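Local coordinates for G protein alpha subunit (Entamoeba histolytica, PDB 4FID) that binds guanine nucleotides as the alpha subunit of a heterotrimeric G protein, and probably relays signals from membrane receptors by GTP binding and hydrolysis, at residues K120-N125 with I142-K147; S43-N48 with K127-E132; K231-N236 with L273-L278. All coordinates share one frame; numbering follows the deposited sequence.

Contact 1: residues K120-N125 with I142-K147; sequences KYLFEN and IHNRTK. With GDP (guanosine-5'-diphosphate), chain C.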
loop_
_atom_site.group_PDB
_atom_site.type_symbol
_atom_site.label_atom_id
_atom_site.label_comp_id
_atom_site.label_asym_id
_atom_site.label_seq_id
_atom_site.Cartn_x
_atom_site.Cartn_y
_atom_site.Cartn_z
ATOM N N LYS A 120 -6.761 11.860 3.932
ATOM C CA LYS A 120 -8.008 11.887 4.694
ATOM C C LYS A 120 -7.827 11.358 6.115
ATOM O O LYS A 120 -8.325 11.959 7.074
ATOM C CB LYS A 120 -9.093 11.091 3.978
ATOM C CG LYS A 120 -10.367 10.888 4.803
ATOM C CD LYS A 120 -11.508 10.430 3.904
ATOM C CE LYS A 120 -12.751 10.044 4.697
ATOM N NZ LYS A 120 -13.868 9.600 3.807
ATOM N N TYR A 121 -7.104 10.251 6.265
ATOM C CA TYR A 121 -6.864 9.718 7.606
ATOM C C TYR A 121 -6.166 10.757 8.465
ATOM O O TYR A 121 -6.575 11.004 9.588
ATOM C CB TYR A 121 -6.067 8.412 7.571
ATOM C CG TYR A 121 -5.712 7.835 8.933
ATOM C CD1 TYR A 121 -6.509 6.858 9.526
ATOM C CD2 TYR A 121 -4.560 8.244 9.613
ATOM C CE1 TYR A 121 -6.181 6.316 10.767
ATOM C CE2 TYR A 121 -4.221 7.713 10.855
ATOM C CZ TYR A 121 -5.036 6.742 11.426
ATOM O OH TYR A 121 -4.711 6.185 12.654
ATOM N N LEU A 122 -5.118 11.381 7.936
ATOM C CA LEU A 122 -4.402 12.397 8.704
ATOM C C LEU A 122 -5.335 13.520 9.159
ATOM O O LEU A 122 -5.347 13.859 10.324
ATOM C CB LEU A 122 -3.176 12.935 7.950
ATOM C CG LEU A 122 -2.087 11.861 7.799
ATOM C CD1 LEU A 122 -0.825 12.309 6.991
ATOM C CD2 LEU A 122 -1.718 11.358 9.164
ATOM N N PHE A 123 -6.133 14.062 8.248
ATOM C CA PHE A 123 -7.081 15.121 8.583
ATOM C C PHE A 123 -8.107 14.714 9.648
ATOM O O PHE A 123 -8.351 15.449 10.604
ATOM C CB PHE A 123 -7.782 15.615 7.311
ATOM C CG PHE A 123 -6.816 16.058 6.240
ATOM C CD1 PHE A 123 -5.539 16.503 6.584
ATOM C CD2 PHE A 123 -7.167 16.012 4.895
ATOM C CE1 PHE A 123 -4.637 16.892 5.604
ATOM C CE2 PHE A 123 -6.267 16.406 3.911
ATOM C CZ PHE A 123 -5.006 16.849 4.264
ATOM N N GLU A 124 -8.697 13.538 9.501
ATOM C CA GLU A 124 -9.676 13.091 10.476
ATOM C C GLU A 124 -9.079 12.845 11.851
ATOM O O GLU A 124 -9.806 12.696 12.831
ATOM C CB GLU A 124 -10.399 11.853 9.966
ATOM C CG GLU A 124 -11.289 12.168 8.772
ATOM C CD GLU A 124 -11.821 10.938 8.074
ATOM O OE1 GLU A 124 -11.484 9.799 8.472
ATOM O OE2 GLU A 124 -12.581 11.120 7.107
ATOM N N ASN A 125 -7.750 12.812 11.924
ATOM C CA ASN A 125 -7.060 12.484 13.163
ATOM C C ASN A 125 -6.221 13.632 13.688
ATOM O O ASN A 125 -5.417 13.444 14.613
ATOM C CB ASN A 125 -6.203 11.226 12.985
ATOM C CG ASN A 125 -7.019 9.941 13.106
ATOM O OD1 ASN A 125 -7.209 9.432 14.201
ATOM N ND2 ASN A 125 -7.503 9.420 11.980
ATOM N N ILE A 142 0.215 2.152 10.288
ATOM C CA ILE A 142 -0.399 1.436 9.179
ATOM C C ILE A 142 -0.741 2.399 8.053
ATOM O O ILE A 142 -0.504 2.107 6.876
ATOM C CB ILE A 142 -1.712 0.718 9.596
ATOM C CG1 ILE A 142 -1.426 -0.491 10.503
ATOM C CG2 ILE A 142 -2.563 0.345 8.343
ATOM C CD1 ILE A 142 -0.513 -1.488 9.879
ATOM N N HIS A 143 -1.282 3.561 8.418
ATOM C CA HIS A 143 -1.808 4.495 7.422
ATOM C C HIS A 143 -0.796 5.494 6.904
ATOM O O HIS A 143 -1.016 6.132 5.874
ATOM C CB HIS A 143 -3.007 5.260 7.972
ATOM C CG HIS A 143 -4.242 4.439 8.065
ATOM N ND1 HIS A 143 -4.550 3.679 9.176
ATOM C CD2 HIS A 143 -5.256 4.258 7.188
ATOM C CE1 HIS A 143 -5.703 3.062 8.976
ATOM N NE2 HIS A 143 -6.151 3.399 7.780
ATOM N N ASN A 144 0.305 5.658 7.610
ATOM C CA ASN A 144 1.245 6.674 7.184
ATOM C C ASN A 144 2.165 6.203 6.081
ATOM O O ASN A 144 2.558 5.043 6.023
ATOM C CB ASN A 144 2.058 7.221 8.338
ATOM C CG ASN A 144 2.749 8.508 7.973
ATOM O OD1 ASN A 144 2.092 9.445 7.520
ATOM N ND2 ASN A 144 4.083 8.567 8.151
ATOM N N ARG A 145 2.514 7.131 5.203
ATOM C CA ARG A 145 3.434 6.837 4.124
ATOM C C ARG A 145 4.885 6.862 4.610
ATOM O O ARG A 145 5.343 7.862 5.167
ATOM C CB ARG A 145 3.205 7.837 2.988
ATOM C CG ARG A 145 1.721 8.045 2.688
ATOM C CD ARG A 145 1.457 8.262 1.205
ATOM N NE ARG A 145 0.944 7.076 0.516
ATOM C CZ ARG A 145 0.848 6.971 -0.807
ATOM N NH1 ARG A 145 1.236 7.978 -1.582
ATOM N NH2 ARG A 145 0.377 5.859 -1.363
ATOM N N THR A 146 5.595 5.749 4.431
ATOM C CA THR A 146 7.047 5.736 4.635
ATOM C C THR A 146 7.759 5.081 3.459
ATOM O O THR A 146 7.192 4.221 2.782
ATOM C CB THR A 146 7.481 5.011 5.937
ATOM O OG1 THR A 146 6.862 3.721 6.000
ATOM C CG2 THR A 146 7.109 5.822 7.162
ATOM N N LYS A 147 9.001 5.499 3.226
ATOM C CA LYS A 147 9.846 4.888 2.207
ATOM C C LYS A 147 10.725 3.809 2.823
ATOM O O LYS A 147 11.699 4.123 3.503
ATOM C CB LYS A 147 10.752 5.940 1.573
ATOM C CG LYS A 147 10.028 7.056 0.861
ATOM C CD LYS A 147 11.018 8.108 0.393
ATOM C CE LYS A 147 10.315 9.303 -0.226
ATOM N NZ LYS A 147 11.265 10.420 -0.481
HETATM P PB GDP C . 5.899 0.095 -0.345
HETATM O O1B GDP C . 6.826 0.441 0.793
HETATM O O2B GDP C . 6.462 0.656 -1.630
HETATM O O3B GDP C . 5.828 -1.409 -0.429
HETATM O O3A GDP C . 4.404 0.708 -0.137
HETATM P PA GDP C . 3.831 1.295 1.270
HETATM O O1A GDP C . 3.454 0.181 2.225
HETATM O O2A GDP C . 4.825 2.237 1.925
HETATM O "O5'" GDP C . 2.526 2.145 0.826
HETATM C "C5'" GDP C . 2.435 3.538 1.142
HETATM C "C4'" GDP C . 0.992 3.997 1.397
HETATM O "O4'" GDP C . 0.020 3.110 0.823
HETATM C "C3'" GDP C . 0.668 4.120 2.886
HETATM O "O3'" GDP C . 0.206 5.456 3.172
HETATM C "C2'" GDP C . -0.417 3.081 3.139
HETATM O "O2'" GDP C . -1.335 3.512 4.160
HETATM C "C1'" GDP C . -1.049 2.915 1.754
HETATM N N9 GDP C . -1.728 1.598 1.572
HETATM C C8 GDP C . -1.164 0.375 1.457
HETATM N N7 GDP C . -2.110 -0.591 1.297
HETATM C C5 GDP C . -3.313 0.014 1.304
HETATM C C6 GDP C . -4.736 -0.399 1.191
HETATM O O6 GDP C . -5.051 -1.593 1.037
HETATM N N1 GDP C . -5.683 0.543 1.263
HETATM C C2 GDP C . -5.382 1.848 1.417
HETATM N N2 GDP C . -6.393 2.743 1.467
HETATM N N3 GDP C . -4.108 2.305 1.527
HETATM C C4 GDP C . -3.054 1.453 1.479
#

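Contact 2: residues S43-N48 with K127-E132; sequences SSICSN and KRIAME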
loop_
_atom_site.group_PDB
_atom_site.type_symbol
_atom_site.label_atom_id
_atom_site.label_comp_id
_atom_site.label_asym_id
_atom_site.label_seq_id
_atom_site.Cartn_x
_atom_site.Cartn_y
_atom_site.Cartn_z
ATOM N N SER A 43 7.572 12.759 13.412
ATOM C CA SER A 43 7.867 13.924 12.572
ATOM C C SER A 43 7.317 13.796 11.176
ATOM O O SER A 43 6.798 14.760 10.623
ATOM C CB SER A 43 9.357 14.239 12.528
ATOM O OG SER A 43 9.694 15.067 13.628
ATOM N N SER A 44 7.410 12.604 10.608
ATOM C CA SER A 44 6.949 12.440 9.247
ATOM C C SER A 44 5.429 12.474 9.231
ATOM O O SER A 44 4.828 13.022 8.306
ATOM C CB SER A 44 7.495 11.166 8.604
ATOM O OG SER A 44 6.733 10.053 8.991
ATOM N N ILE A 45 4.801 11.918 10.259
ATOM C CA ILE A 45 3.346 11.995 10.344
ATOM C C ILE A 45 2.892 13.443 10.506
ATOM O O ILE A 45 1.994 13.912 9.793
ATOM C CB ILE A 45 2.789 11.151 11.483
ATOM C CG1 ILE A 45 3.015 9.666 11.178
ATOM C CG2 ILE A 45 1.303 11.467 11.689
ATOM C CD1 ILE A 45 2.727 8.766 12.363
ATOM N N CYS A 46 3.534 14.162 11.417
ATOM C CA CYS A 46 3.189 15.563 11.606
ATOM C C CYS A 46 3.447 16.385 10.338
ATOM O O CYS A 46 2.646 17.236 9.966
ATOM C CB CYS A 46 3.895 16.144 12.839
ATOM S SG CYS A 46 3.269 15.436 14.405
ATOM N N SER A 47 4.552 16.105 9.667
ATOM C CA SER A 47 4.873 16.745 8.398
ATOM C C SER A 47 3.832 16.456 7.293
ATOM O O SER A 47 3.380 17.375 6.586
ATOM C CB SER A 47 6.268 16.304 7.944
ATOM O OG SER A 47 6.628 16.942 6.738
ATOM N N ASN A 48 3.479 15.182 7.135
ATOM C CA ASN A 48 2.457 14.774 6.168
ATOM C C ASN A 48 1.106 15.487 6.356
ATOM O O ASN A 48 0.384 15.709 5.384
ATOM C CB ASN A 48 2.220 13.264 6.230
ATOM C CG ASN A 48 3.379 12.471 5.709
ATOM O OD1 ASN A 48 4.298 13.032 5.115
ATOM N ND2 ASN A 48 3.352 11.158 5.922
ATOM N N LYS A 127 -6.808 16.446 15.489
ATOM C CA LYS A 127 -6.934 16.826 16.896
ATOM C C LYS A 127 -5.983 16.010 17.764
ATOM O O LYS A 127 -5.398 16.530 18.702
ATOM C CB LYS A 127 -8.365 16.637 17.396
ATOM C CG LYS A 127 -9.402 17.593 16.818
ATOM C CD LYS A 127 -10.813 17.135 17.210
ATOM C CE LYS A 127 -11.906 18.099 16.750
ATOM N NZ LYS A 127 -13.282 17.553 16.999
ATOM N N ARG A 128 -5.825 14.731 17.443
ATOM C CA ARG A 128 -4.970 13.853 18.231
ATOM C C ARG A 128 -3.491 13.899 17.829
ATOM O O ARG A 128 -2.621 13.636 18.653
ATOM C CB ARG A 128 -5.494 12.420 18.186
ATOM C CG ARG A 128 -4.663 11.418 18.992
ATOM C CD ARG A 128 -5.209 9.991 18.832
ATOM N NE ARG A 128 -5.371 9.658 17.420
ATOM C CZ ARG A 128 -4.489 8.987 16.687
ATOM N NH1 ARG A 128 -3.377 8.521 17.224
ATOM N NH2 ARG A 128 -4.739 8.771 15.407
ATOM N N ILE A 129 -3.208 14.228 16.569
ATOM C CA ILE A 129 -1.826 14.269 16.077
ATOM C C ILE A 129 -1.148 15.571 16.491
ATOM O O ILE A 129 0.066 15.615 16.713
ATOM C CB ILE A 129 -1.760 14.134 14.526
ATOM C CG1 ILE A 129 -2.176 12.735 14.075
ATOM C CG2 ILE A 129 -0.361 14.452 13.993
ATOM C CD1 ILE A 129 -2.633 12.709 12.634
ATOM N N ALA A 130 -1.952 16.624 16.599
ATOM C CA ALA A 130 -1.443 17.956 16.879
ATOM C C ALA A 130 -1.283 18.234 18.365
ATOM O O ALA A 130 -0.940 19.346 18.740
ATOM C CB ALA A 130 -2.334 18.994 16.249
HETATM N N MSE A 131 -1.539 17.232 19.202
HETATM C CA MSE A 131 -1.310 17.355 20.639
HETATM C C MSE A 131 0.177 17.408 20.947
HETATM O O MSE A 131 0.998 16.861 20.212
HETATM C CB MSE A 131 -1.944 16.191 21.405
HETATM C CG MSE A 131 -3.433 16.334 21.685
HETATM SE SE MSE A 131 -4.073 14.881 22.814
HETATM C CE MSE A 131 -3.119 13.394 21.972
ATOM N N GLU A 132 0.522 18.058 22.050
ATOM C CA GLU A 132 1.925 18.258 22.380
ATOM C C GLU A 132 2.623 16.956 22.780
ATOM O O GLU A 132 3.792 16.754 22.463
ATOM C CB GLU A 132 2.102 19.355 23.446
ATOM C CG GLU A 132 1.492 19.050 24.805
ATOM C CD GLU A 132 2.058 19.935 25.910
ATOM O OE1 GLU A 132 3.056 20.646 25.643
ATOM O OE2 GLU A 132 1.507 19.921 27.040
#

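Contact 3: residues K231-N236 with L273-L278; sequences KLIFLN and LFTGKL. With GDP (guanosine-5'-diphosphate), chain C.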
loop_
_atom_site.group_PDB
_atom_site.type_symbol
_atom_site.label_atom_id
_atom_site.label_comp_id
_atom_site.label_asym_id
_atom_site.label_seq_id
_atom_site.Cartn_x
_atom_site.Cartn_y
_atom_site.Cartn_z
ATOM N N LYS A 231 3.893 -19.141 -5.564
ATOM C CA LYS A 231 3.705 -17.773 -6.017
ATOM C C LYS A 231 2.291 -17.284 -5.713
ATOM O O LYS A 231 1.301 -17.838 -6.215
ATOM C CB LYS A 231 3.981 -17.686 -7.516
ATOM C CG LYS A 231 5.233 -18.432 -7.980
ATOM C CD LYS A 231 6.502 -17.836 -7.384
ATOM C CE LYS A 231 7.699 -18.249 -8.208
ATOM N NZ LYS A 231 7.726 -19.710 -8.458
ATOM N N LEU A 232 2.207 -16.238 -4.903
ATOM C CA LEU A 232 0.939 -15.621 -4.541
ATOM C C LEU A 232 0.941 -14.196 -5.036
ATOM O O LEU A 232 1.991 -13.554 -5.074
ATOM C CB LEU A 232 0.776 -15.591 -3.014
ATOM C CG LEU A 232 0.156 -16.814 -2.332
ATOM C CD1 LEU A 232 0.903 -18.085 -2.740
ATOM C CD2 LEU A 232 0.104 -16.652 -0.800
ATOM N N ILE A 233 -0.228 -13.677 -5.386
ATOM C CA ILE A 233 -0.333 -12.275 -5.746
ATOM C C ILE A 233 -1.367 -11.624 -4.870
ATOM O O ILE A 233 -2.495 -12.102 -4.800
ATOM C CB ILE A 233 -0.764 -12.082 -7.204
ATOM C CG1 ILE A 233 0.303 -12.597 -8.145
ATOM C CG2 ILE A 233 -0.989 -10.604 -7.508
ATOM C CD1 ILE A 233 -0.043 -12.332 -9.578
ATOM N N PHE A 234 -0.999 -10.532 -4.210
ATOM C CA PHE A 234 -1.983 -9.752 -3.471
ATOM C C PHE A 234 -2.336 -8.558 -4.324
ATOM O O PHE A 234 -1.508 -7.689 -4.582
ATOM C CB PHE A 234 -1.464 -9.271 -2.104
ATOM C CG PHE A 234 -1.346 -10.358 -1.055
ATOM C CD1 PHE A 234 -1.728 -11.666 -1.325
ATOM C CD2 PHE A 234 -0.842 -10.057 0.210
ATOM C CE1 PHE A 234 -1.604 -12.666 -0.354
ATOM C CE2 PHE A 234 -0.719 -11.035 1.189
ATOM C CZ PHE A 234 -1.104 -12.353 0.902
ATOM N N LEU A 235 -3.566 -8.532 -4.791
ATOM C CA LEU A 235 -4.053 -7.403 -5.547
ATOM C C LEU A 235 -4.546 -6.411 -4.514
ATOM O O LEU A 235 -5.666 -6.507 -4.002
ATOM C CB LEU A 235 -5.173 -7.861 -6.479
ATOM C CG LEU A 235 -4.656 -8.986 -7.391
ATOM C CD1 LEU A 235 -5.794 -9.884 -7.917
ATOM C CD2 LEU A 235 -3.843 -8.408 -8.536
ATOM N N ASN A 236 -3.693 -5.459 -4.194
ATOM C CA ASN A 236 -3.909 -4.629 -3.024
ATOM C C ASN A 236 -4.641 -3.335 -3.335
ATOM O O ASN A 236 -4.706 -2.893 -4.504
ATOM C CB ASN A 236 -2.571 -4.324 -2.363
ATOM C CG ASN A 236 -2.727 -3.791 -0.970
ATOM O OD1 ASN A 236 -3.560 -4.278 -0.198
ATOM N ND2 ASN A 236 -1.909 -2.792 -0.622
ATOM N N LEU A 273 -4.201 -9.804 -16.762
ATOM C CA LEU A 273 -3.067 -9.174 -17.471
ATOM C C LEU A 273 -1.710 -9.543 -16.887
ATOM O O LEU A 273 -0.738 -9.585 -17.608
ATOM C CB LEU A 273 -3.187 -7.653 -17.503
ATOM C CG LEU A 273 -4.377 -7.067 -18.262
ATOM C CD1 LEU A 273 -4.374 -5.558 -18.131
ATOM C CD2 LEU A 273 -4.348 -7.493 -19.714
ATOM N N PHE A 274 -1.644 -9.781 -15.577
ATOM C CA PHE A 274 -0.431 -10.272 -14.921
ATOM C C PHE A 274 -0.171 -11.756 -15.188
ATOM O O PHE A 274 0.973 -12.175 -15.303
ATOM C CB PHE A 274 -0.523 -10.099 -13.398
ATOM C CG PHE A 274 -0.360 -8.691 -12.921
ATOM C CD1 PHE A 274 -1.439 -7.816 -12.914
ATOM C CD2 PHE A 274 0.871 -8.243 -12.448
ATOM C CE1 PHE A 274 -1.280 -6.509 -12.469
ATOM C CE2 PHE A 274 1.035 -6.928 -11.997
ATOM C CZ PHE A 274 -0.025 -6.071 -11.996
ATOM N N THR A 275 -1.223 -12.561 -15.253
ATOM C CA THR A 275 -1.033 -14.008 -15.235
ATOM C C THR A 275 -1.097 -14.745 -16.595
ATOM O O THR A 275 -0.697 -15.906 -16.685
ATOM C CB THR A 275 -1.931 -14.702 -14.150
ATOM O OG1 THR A 275 -3.316 -14.502 -14.445
ATOM C CG2 THR A 275 -1.641 -14.121 -12.801
ATOM N N GLY A 276 -1.575 -14.077 -17.642
ATOM C CA GLY A 276 -1.608 -14.669 -18.973
ATOM C C GLY A 276 -2.144 -16.096 -19.000
ATOM O O GLY A 276 -3.237 -16.368 -18.504
ATOM N N LYS A 277 -1.362 -17.013 -19.566
ATOM C CA LYS A 277 -1.758 -18.422 -19.690
ATOM C C LYS A 277 -1.479 -19.295 -18.459
ATOM O O LYS A 277 -1.809 -20.482 -18.463
ATOM C CB LYS A 277 -1.049 -19.081 -20.882
ATOM C CG LYS A 277 -1.111 -18.318 -22.179
ATOM C CD LYS A 277 -0.828 -19.234 -23.360
ATOM C CE LYS A 277 -1.960 -20.245 -23.566
ATOM N NZ LYS A 277 -1.702 -21.206 -24.683
ATOM N N LEU A 278 -0.840 -18.745 -17.429
ATOM C CA LEU A 278 -0.568 -19.540 -16.225
ATOM C C LEU A 278 -1.858 -20.087 -15.617
ATOM O O LEU A 278 -2.906 -19.457 -15.704
ATOM C CB LEU A 278 0.177 -18.705 -15.178
ATOM C CG LEU A 278 1.502 -18.068 -15.606
ATOM C CD1 LEU A 278 2.083 -17.158 -14.494
ATOM C CD2 LEU A 278 2.507 -19.130 -15.989
HETATM P PB GDP C . 5.899 0.095 -0.345
HETATM O O1B GDP C . 6.826 0.441 0.793
HETATM O O2B GDP C . 6.462 0.656 -1.630
HETATM O O3B GDP C . 5.828 -1.409 -0.429
HETATM O O3A GDP C . 4.404 0.708 -0.137
HETATM P PA GDP C . 3.831 1.295 1.270
HETATM O O1A GDP C . 3.454 0.181 2.225
HETATM O O2A GDP C . 4.825 2.237 1.925
HETATM O "O5'" GDP C . 2.526 2.145 0.826
HETATM C "C5'" GDP C . 2.435 3.538 1.142
HETATM C "C4'" GDP C . 0.992 3.997 1.397
HETATM O "O4'" GDP C . 0.020 3.110 0.823
HETATM C "C3'" GDP C . 0.668 4.120 2.886
HETATM O "O3'" GDP C . 0.206 5.456 3.172
HETATM C "C2'" GDP C . -0.417 3.081 3.139
HETATM O "O2'" GDP C . -1.335 3.512 4.160
HETATM C "C1'" GDP C . -1.049 2.915 1.754
HETATM N N9 GDP C . -1.728 1.598 1.572
HETATM C C8 GDP C . -1.164 0.375 1.457
HETATM N N7 GDP C . -2.110 -0.591 1.297
HETATM C C5 GDP C . -3.313 0.014 1.304
HETATM C C6 GDP C . -4.736 -0.399 1.191
HETATM O O6 GDP C . -5.051 -1.593 1.037
HETATM N N1 GDP C . -5.683 0.543 1.263
HETATM C C2 GDP C . -5.382 1.848 1.417
HETATM N N2 GDP C . -6.393 2.743 1.467
HETATM N N3 GDP C . -4.108 2.305 1.527
HETATM C C4 GDP C . -3.054 1.453 1.479
#

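Contact 1: residues K120-N125 with I142-K147
Tyr121, with CG anti to its own nitrogen (chi1 177°), and His143, with CG beside its nitrogen (chi1 -74°), bring their rings face to face. The result is an offset stack: the centroids are 4.0 Å apart and the planes only 6° from parallel. The imidazole does not sit over the middle of the phenol; it is shifted toward the CD1-CE1 side, where His143 ND1 comes within 3.5 Å of Tyr121 CE1. His143 CB lies nearly over the centre of the same face, 3.8 Å from the Tyr121 ring centroid, in a CH-pi contact. On the opposite face lies the amide of Asn125, whose ND2 bonds back to Tyr121 O at 3.0 Å, so the phenol is held between an amide and an imidazole. Polar edges have partners of their own: Tyr121 OH bonds to Asp140, and His143 ND1 to Glu139 O. Beside the stack, Leu122 CD1 rests near Asn144 OD1, an oxygen already engaged by Asn48. Flat, partly polar rings suit this place, since they can stack by their faces while bonding at their rims. Beyond His143 the chain leaves its helix and passes along the ribose of GDP. There Arg145 NE donates to O3' of GDP at 3.2 Å, although Arg145 is poorly ordered. The sandwich between His143 and Asn125 should limit turning of the phenol, while the ND1 bond helps fix the imidazole. Together they probably anchor the end of helix 138-143, whose following residues run along the ribose.

Contact 2: residues S43-N48 with K127-E132
Ile129 reaches from the end of its short helix into the side of helix 42-62, and its CG2 methyl makes the closest contacts. With CG1 beside the backbone nitrogen (chi1 -68°), CG2 stands anti to that nitrogen and is presented to the facing helix. It meets Cys46 SG at 3.8 Å and Ile45 CG2 at 4.1 Å, bridging two successive residues. The first torsion of Ile45, -67°, likewise puts its own CG2 anti to the backbone nitrogen, and that methyl faces Ile129 CG2 while the two side chains cross at about a right angle. Ile129 CD1 also comes alongside Ile45 CG2, at 4.2 Å. Cys46 keeps its sulfur beside the backbone nitrogen, where the SG also lies 4.0 Å from Ile129 O. The backbones approach to 6.8 Å between Cys46 CA and Ile129 CA, a spacing that a small thiol suits well. Beta-branched isoleucine is equally apt on both sides, because it carries a methyl close to the main chain and can pack closely against a neighbouring backbone. No hydrogen bond crosses between the segments; the contact is apolar and buried, and shape and dispersion hold it. A polar residue of the same helix serves a different neighbour, Ser44 bonding weakly to Asn144. The junction lies within the all-helical domain. Leu122 of helix 119-124 packs on both Ile45 and Ile129, Phe86 meets Cys46 from a loop, and helix 90-99 lies against Ala130, so the end of helix 126-129 is set among three other helices.

Contact 3: residues K231-N236 with L273-L278
Residues 231-236 of strand 230-236 run extended past the C-terminal end of helix 263-275, with the nearest CA atoms, those of Ile233 and Phe274, 9.4 Å apart, a gap that only side chains span. Ile233 does most of the spanning. Its CG1 lies beside the backbone nitrogen and chi2 is -176°, which stretches the chain and carries CD1 out to the helix. That methyl lies 4.0 Å from Thr275 CG2 and, more loosely, 4.5 Å from Phe274 CB. Thr275 turns its methyl, rather than its hydroxyl, to the isoleucine, and threonine suits the place because OG1 can meanwhile bond weakly back to Gln271 in the preceding turn. The ring of Phe274 reaches beyond Ile233, packing on Phe190 and Thr192 of the adjacent strand and on Ile214 of helix 209-222. A large aromatic fits here because one ring can span from helix to sheet. After Thr275 the helix stops: Gly276 adopts a positive phi of 46°, which a residue without a side chain takes easily, and a type II' turn from Thr275 to Leu278 is closed by Leu278 N bonding to Thr275 O at 2.9 Å. At the far end of the strand, Asn236 meets the nucleotide. Its ND2 donates to GDP N7 at 2.9 Å with an N-H...N angle of 141° and also to Ser16 O, while OD1 accepts from Thr307 OG1 and Ala309 N. These bonds fix which end of the amide faces the base. A helix packed on a central strand whose end supplies the asparagine of the NKxD guanine-recognition motif, Asn236 to Asp239, is typical of the Ras-like GTPase fold.

How the contacts relate
Contacts 1 and 2 are close neighbours, their centres 10 Å apart, and their segments alternate along the chain: 43-48, 120-125, 127-132, then 142-147. Consecutive helices 119-124 and 126-129 serve one contact each, and the two contacts touch directly. Contact 3 follows later in the sequence, its strand in the central sheet of the Ras-like domain, about 28 Å from contact 1 and 38 Å from contact 2, centre to centre. Contacts 1 and 3 nevertheless meet the same GDP, one at the ribose and the other at the base, so the nucleotide lies between helical and Ras-like parts of the protein.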